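Local coordinates for tumor necrosis factor receptor superfamily member 11B (Homo sapiens, PDB 3URF), which acts as a soluble decoy receptor that captures the cytokine RANKL and so restrains the formation and activation of osteoclasts, at residues 22-27 with 39-44; 68-73 with 82-87. All coordinates share one frame; numbering follows the deposited sequence.

How the interactions relate
Both interactions are surface contacts of an elongated receptor fragment built from four cysteine-rich repeats, and they follow each other along the chain, their centres about 28 Å apart and without touching. Interaction 1 lies in the first repeat and ends at Cys44, where the second begins; interaction 2 lies in the second and runs into the third at Cys86. The chemistry differs with place. Residues 22-27 form a loop fastened to residues 39-44 chiefly by a covalent disulfide and one backbone hydrogen bond, whereas residues 68-73 and 82-87 form a true hairpin, held by a ladder of backbone bonds and a salt bridge, its cysteines bonded to partners beyond both segments.

Interaction 1 of 2, residues 22-27 with 39-44; sequences KCPPGT and TVCAPC
The Cys23-Cys41 disulfide belongs to the first cysteine-rich repeat, where it fastens the loop leading into strand 27-31 onto strand 40-43, the antiparallel partner of that strand. The two SG atoms, of Cys23 and Cys41, are 2.0 Å apart, and the torsion about the bond is -88°, nearly perpendicular, as is usual for disulfides. Carbon flanks the bridge at two points: Thr39 CG2 lies 3.8 Å from Cys23 SG, and Pro24 CD stands 3.8 Å from Cys41 SG. Threonine suits position 39 because its methyl branch packs against Cys23 SG while its hydroxyl bonds the backbone oxygen of Asp21.

Beyond the bridge the loop folds into a type II beta turn from Pro24 to Thr27. Pro25 supplies the restrained second position; Gly26 fills the third, where any side chain would press on the carbonyl oxygen of Pro25. Thr27 closes the turn twice. Its N reaches Pro24 O at 3.1 Å, and its OG1, placed between the backbone N and the carbonyl carbon (chi1 79°), comes back to a lone pair of Pro24 O at 2.9 Å.

The turn then delivers Gly26 O to the end of strand 40-43 and the residue after it. Cys44 N donates to Gly26 O across 3.1 Å at 156°, approaching from above the carbonyl plane, and Pro43 CA adds a CA-H...O contact to Gly26 O at 3.4 Å. Proline is tolerated at 43 because it faces Thr27 as a non-hydrogen-bonded pair, which needs no N-H from it. Cys44 itself is bridged to Cys59, the first disulfide of the second repeat. With little hydrophobic side chain on offer, the attachment thus rests largely on the disulfide and on Gly26 O with its two contacts, while the doubly bonded Pro24 O fixes the shape of the turn.

Interaction 2 of 2, residues 68-73 with 82-87; sequences ELQYVK and RVCECK
Lys73 and Glu85 meet through opposite chain shapes: the lysine leaves with CG anti to its backbone N and then bends at chi3 (-83°), while the glutamate runs out extended beyond CG. The bend brings Lys73 NZ to 3.0 Å from Glu85 OE1, a salt bridge whose hydrogen bond is weak. On the same face as Glu85, Tyr71 has its ring between backbone N and carbonyl carbon (chi1 82°), which lays it beside the glutamate. The two side chains point the same way, with Tyr71 CE1 4.1 Å from Glu85 CB and the ring plane 85° from the carboxylate. Glu116 brings a like charge near Glu85 OE2, so Lys73 is likely to ease that repulsion. An alanine in place of Glu85 would probably leave the Lys73 ammonium without its mate and free to turn, though the CB against the tyrosine ring would remain.

Beneath them the backbones pair directly. Tyr71 N donates to Glu85 O at 2.9 Å and Glu85 N returns a bond to Tyr71 O at 3.0 Å, the hydrogen-bonded pair of the ladder. Further along, Lys87 N donates to Leu69 O at 3.2 Å, nearly along the C=O axis. The extended Lys87 side chain then passes over the Leu69 carbonyl, its CG 3.4 Å from Leu69 O, and offers NZ weakly to Glu68 O. A long aliphatic stem with a charged tip suits this exposed position.

Val72 and Cys84 share the other face; Val72 CG1 also meets the stem of Arg82, 4.0 Å from Arg82 CG. Cys84 is bridged to Cys66 and Cys86 to Cys97, so two cysteines of one strand, with a single residue between them, serve successive repeats. Such an antiparallel hairpin, pinned by disulfides in place of a large hydrophobic core, is typical of the cysteine-rich repeats of TNF receptors.

Interaction 1 of 2, residues 22-27 with 39-44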
loop_
_atom_site.group_PDB
_atom_site.type_symbol
_atom_site.label_atom_id
_atom_site.label_comp_id
_atom_site.label_asym_id
_atom_site.label_seq_id
_atom_site.Cartn_x
_atom_site.Cartn_y
_atom_site.Cartn_z
ATOM N N LYS B 22 1.335 -43.987 14.795
ATOM C CA LYS B 22 1.514 -42.631 14.297
ATOM C C LYS B 22 2.287 -42.659 12.983
ATOM O O LYS B 22 2.936 -43.655 12.649
ATOM C CB LYS B 22 2.242 -41.766 15.326
ATOM C CG LYS B 22 1.322 -41.105 16.338
ATOM C CD LYS B 22 2.109 -40.236 17.295
ATOM C CE LYS B 22 1.282 -39.055 17.767
ATOM N NZ LYS B 22 2.130 -37.982 18.366
ATOM N N CYS B 23 2.208 -41.570 12.228
ATOM C CA CYS B 23 2.918 -41.500 10.966
ATOM C C CYS B 23 4.287 -40.889 11.167
ATOM O O CYS B 23 4.445 -39.861 11.837
ATOM C CB CYS B 23 2.112 -40.731 9.921
ATOM S SG CYS B 23 0.692 -41.647 9.249
ATOM N N PRO B 24 5.292 -41.535 10.585
ATOM C CA PRO B 24 6.693 -41.117 10.661
ATOM C C PRO B 24 6.953 -39.792 9.943
ATOM O O PRO B 24 6.239 -39.419 8.992
ATOM C CB PRO B 24 7.439 -42.229 9.918
ATOM C CG PRO B 24 6.419 -43.300 9.620
ATOM C CD PRO B 24 5.085 -42.655 9.657
ATOM N N PRO B 25 7.993 -39.084 10.393
ATOM C CA PRO B 25 8.474 -37.916 9.660
ATOM C C PRO B 25 8.691 -38.356 8.219
ATOM O O PRO B 25 9.233 -39.435 8.002
ATOM C CB PRO B 25 9.822 -37.625 10.318
ATOM C CG PRO B 25 9.729 -38.237 11.684
ATOM C CD PRO B 25 8.864 -39.441 11.525
ATOM N N GLY B 26 8.255 -37.556 7.255
ATOM C CA GLY B 26 8.449 -37.887 5.858
ATOM C C GLY B 26 7.178 -38.363 5.187
ATOM O O GLY B 26 7.140 -38.591 3.972
ATOM N N THR B 27 6.132 -38.514 5.986
ATOM C CA THR B 27 4.864 -39.016 5.489
ATOM C C THR B 27 3.691 -38.185 6.006
ATOM O O THR B 27 3.839 -37.399 6.948
ATOM C CB THR B 27 4.642 -40.488 5.921
ATOM O OG1 THR B 27 4.212 -40.539 7.288
ATOM C CG2 THR B 27 5.915 -41.296 5.753
ATOM N N THR B 39 -2.351 -48.106 10.279
ATOM C CA THR B 39 -2.275 -46.727 9.866
ATOM C C THR B 39 -1.595 -46.714 8.507
ATOM O O THR B 39 -0.514 -47.285 8.315
ATOM C CB THR B 39 -1.514 -45.843 10.889
ATOM O OG1 THR B 39 -2.054 -46.034 12.206
ATOM C CG2 THR B 39 -1.646 -44.373 10.515
ATOM N N VAL B 40 -2.265 -46.090 7.549
ATOM C CA VAL B 40 -1.743 -45.977 6.202
ATOM C C VAL B 40 -1.040 -44.642 6.074
ATOM O O VAL B 40 -1.673 -43.594 6.118
ATOM C CB VAL B 40 -2.874 -46.034 5.177
ATOM C CG1 VAL B 40 -2.316 -45.888 3.779
ATOM C CG2 VAL B 40 -3.645 -47.338 5.330
ATOM N N CYS B 41 0.276 -44.680 5.933
ATOM C CA CYS B 41 1.059 -43.458 5.874
ATOM C C CYS B 41 1.723 -43.336 4.517
ATOM O O CYS B 41 2.527 -44.192 4.136
ATOM C CB CYS B 41 2.120 -43.442 6.982
ATOM S SG CYS B 41 1.469 -43.447 8.680
ATOM N N ALA B 42 1.387 -42.271 3.788
ATOM C CA ALA B 42 2.001 -41.999 2.483
ATOM C C ALA B 42 3.151 -41.013 2.605
ATOM O O ALA B 42 3.203 -40.240 3.554
ATOM C CB ALA B 42 0.968 -41.469 1.518
ATOM N N PRO B 43 4.075 -41.028 1.636
ATOM C CA PRO B 43 5.143 -40.026 1.668
ATOM C C PRO B 43 4.586 -38.653 1.310
ATOM O O PRO B 43 3.556 -38.542 0.630
ATOM C CB PRO B 43 6.113 -40.496 0.573
ATOM C CG PRO B 43 5.668 -41.862 0.186
ATOM C CD PRO B 43 4.202 -41.933 0.489
ATOM N N CYS B 44 5.264 -37.614 1.774
ATOM C CA CYS B 44 4.869 -36.264 1.448
ATOM C C CYS B 44 5.080 -36.038 -0.044
ATOM O O CYS B 44 5.911 -36.692 -0.658
ATOM C CB CYS B 44 5.688 -35.282 2.285
ATOM S SG CYS B 44 5.326 -35.352 4.075
#

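Interaction 2 of 2, residues 68-73 with 82-87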
loop_
_atom_site.group_PDB
_atom_site.type_symbol
_atom_site.label_atom_id
_atom_site.label_comp_id
_atom_site.label_asym_id
_atom_site.label_seq_id
_atom_site.Cartn_x
_atom_site.Cartn_y
_atom_site.Cartn_z
ATOM N N GLU B 68 19.071 -12.964 -0.528
ATOM C CA GLU B 68 20.294 -12.760 -1.296
ATOM C C GLU B 68 21.569 -13.183 -0.581
ATOM O O GLU B 68 22.332 -14.004 -1.094
ATOM C CB GLU B 68 20.411 -11.309 -1.742
ATOM C CG GLU B 68 19.898 -11.096 -3.152
ATOM C CD GLU B 68 20.638 -11.953 -4.178
ATOM O OE1 GLU B 68 19.969 -12.689 -4.941
ATOM O OE2 GLU B 68 21.889 -11.887 -4.220
ATOM N N LEU B 69 21.804 -12.615 0.593
ATOM C CA LEU B 69 22.997 -12.946 1.361
ATOM C C LEU B 69 22.791 -14.135 2.286
ATOM O O LEU B 69 23.454 -14.257 3.326
ATOM C CB LEU B 69 23.495 -11.731 2.138
ATOM C CG LEU B 69 23.806 -10.600 1.159
ATOM C CD1 LEU B 69 24.680 -9.549 1.794
ATOM C CD2 LEU B 69 24.476 -11.187 -0.064
ATOM N N GLN B 70 21.879 -15.015 1.891
ATOM C CA GLN B 70 21.642 -16.237 2.626
ATOM C C GLN B 70 22.035 -17.441 1.819
ATOM O O GLN B 70 22.038 -17.402 0.591
ATOM C CB GLN B 70 20.180 -16.367 2.964
ATOM C CG GLN B 70 19.793 -15.639 4.198
ATOM C CD GLN B 70 18.411 -16.013 4.619
ATOM O OE1 GLN B 70 17.570 -16.386 3.784
ATOM N NE2 GLN B 70 18.156 -15.938 5.919
ATOM N N TYR B 71 22.349 -18.520 2.525
ATOM C CA TYR B 71 22.659 -19.781 1.880
ATOM C C TYR B 71 21.820 -20.914 2.485
ATOM O O TYR B 71 21.452 -20.869 3.669
ATOM C CB TYR B 71 24.147 -20.084 2.021
ATOM C CG TYR B 71 24.486 -20.701 3.347
ATOM C CD1 TYR B 71 24.846 -19.910 4.440
ATOM C CD2 TYR B 71 24.421 -22.078 3.518
ATOM C CE1 TYR B 71 25.146 -20.483 5.667
ATOM C CE2 TYR B 71 24.710 -22.657 4.737
ATOM C CZ TYR B 71 25.072 -21.860 5.811
ATOM O OH TYR B 71 25.365 -22.457 7.023
ATOM N N VAL B 72 21.521 -21.925 1.672
ATOM C CA VAL B 72 20.766 -23.083 2.141
ATOM C C VAL B 72 21.609 -24.010 2.993
ATOM O O VAL B 72 22.386 -24.807 2.473
ATOM C CB VAL B 72 20.198 -23.914 0.987
ATOM C CG1 VAL B 72 19.183 -24.926 1.528
ATOM C CG2 VAL B 72 19.542 -23.014 -0.047
ATOM N N LYS B 73 21.452 -23.904 4.306
ATOM C CA LYS B 73 22.159 -24.783 5.221
ATOM C C LYS B 73 21.606 -26.201 5.127
ATOM O O LYS B 73 22.351 -27.179 5.001
ATOM C CB LYS B 73 22.014 -24.276 6.649
ATOM C CG LYS B 73 22.299 -25.334 7.673
ATOM C CD LYS B 73 21.934 -24.877 9.067
ATOM C CE LYS B 73 23.039 -24.047 9.693
ATOM N NZ LYS B 73 22.758 -23.787 11.137
ATOM N N ARG B 82 13.405 -26.627 4.458
ATOM C CA ARG B 82 14.582 -25.860 4.081
ATOM C C ARG B 82 15.043 -24.982 5.238
ATOM O O ARG B 82 14.223 -24.446 5.979
ATOM C CB ARG B 82 14.231 -24.972 2.892
ATOM C CG ARG B 82 15.371 -24.173 2.349
ATOM C CD ARG B 82 14.890 -23.400 1.151
ATOM N NE ARG B 82 14.116 -24.229 0.224
ATOM C CZ ARG B 82 12.858 -23.987 -0.133
ATOM N NH1 ARG B 82 12.203 -22.933 0.358
ATOM N NH2 ARG B 82 12.250 -24.803 -0.986
ATOM N N VAL B 83 16.348 -24.826 5.401
ATOM C CA VAL B 83 16.843 -23.867 6.382
ATOM C C VAL B 83 17.818 -22.909 5.730
ATOM O O VAL B 83 18.818 -23.326 5.142
ATOM C CB VAL B 83 17.496 -24.540 7.601
ATOM C CG1 VAL B 83 17.985 -23.483 8.604
ATOM C CG2 VAL B 83 16.507 -25.453 8.260
ATOM N N CYS B 84 17.509 -21.622 5.834
ATOM C CA CYS B 84 18.323 -20.582 5.222
ATOM C C CYS B 84 19.037 -19.818 6.311
ATOM O O CYS B 84 18.462 -19.540 7.356
ATOM C CB CYS B 84 17.436 -19.642 4.414
ATOM S SG CYS B 84 16.408 -20.505 3.193
ATOM N N GLU B 85 20.296 -19.484 6.086
ATOM C CA GLU B 85 21.013 -18.721 7.090
ATOM C C GLU B 85 21.846 -17.604 6.489
ATOM O O GLU B 85 22.312 -17.698 5.349
ATOM C CB GLU B 85 21.863 -19.641 7.960
ATOM C CG GLU B 85 21.022 -20.508 8.880
ATOM C CD GLU B 85 21.745 -20.879 10.159
ATOM O OE1 GLU B 85 22.994 -20.947 10.137
ATOM O OE2 GLU B 85 21.060 -21.092 11.186
ATOM N N CYS B 86 22.002 -16.532 7.257
ATOM C CA CYS B 86 22.869 -15.439 6.854
ATOM C C CYS B 86 24.319 -15.885 6.855
ATOM O O CYS B 86 24.762 -16.573 7.770
ATOM C CB CYS B 86 22.676 -14.224 7.764
ATOM S SG CYS B 86 21.140 -13.307 7.434
ATOM N N LYS B 87 25.047 -15.496 5.815
ATOM C CA LYS B 87 26.464 -15.816 5.687
ATOM C C LYS B 87 27.293 -15.213 6.823
ATOM O O LYS B 87 26.807 -14.357 7.572
ATOM C CB LYS B 87 26.979 -15.346 4.325
ATOM C CG LYS B 87 26.309 -16.088 3.168
ATOM C CD LYS B 87 26.516 -15.425 1.806
ATOM C CE LYS B 87 25.591 -16.072 0.756
ATOM N NZ LYS B 87 25.435 -15.278 -0.506
#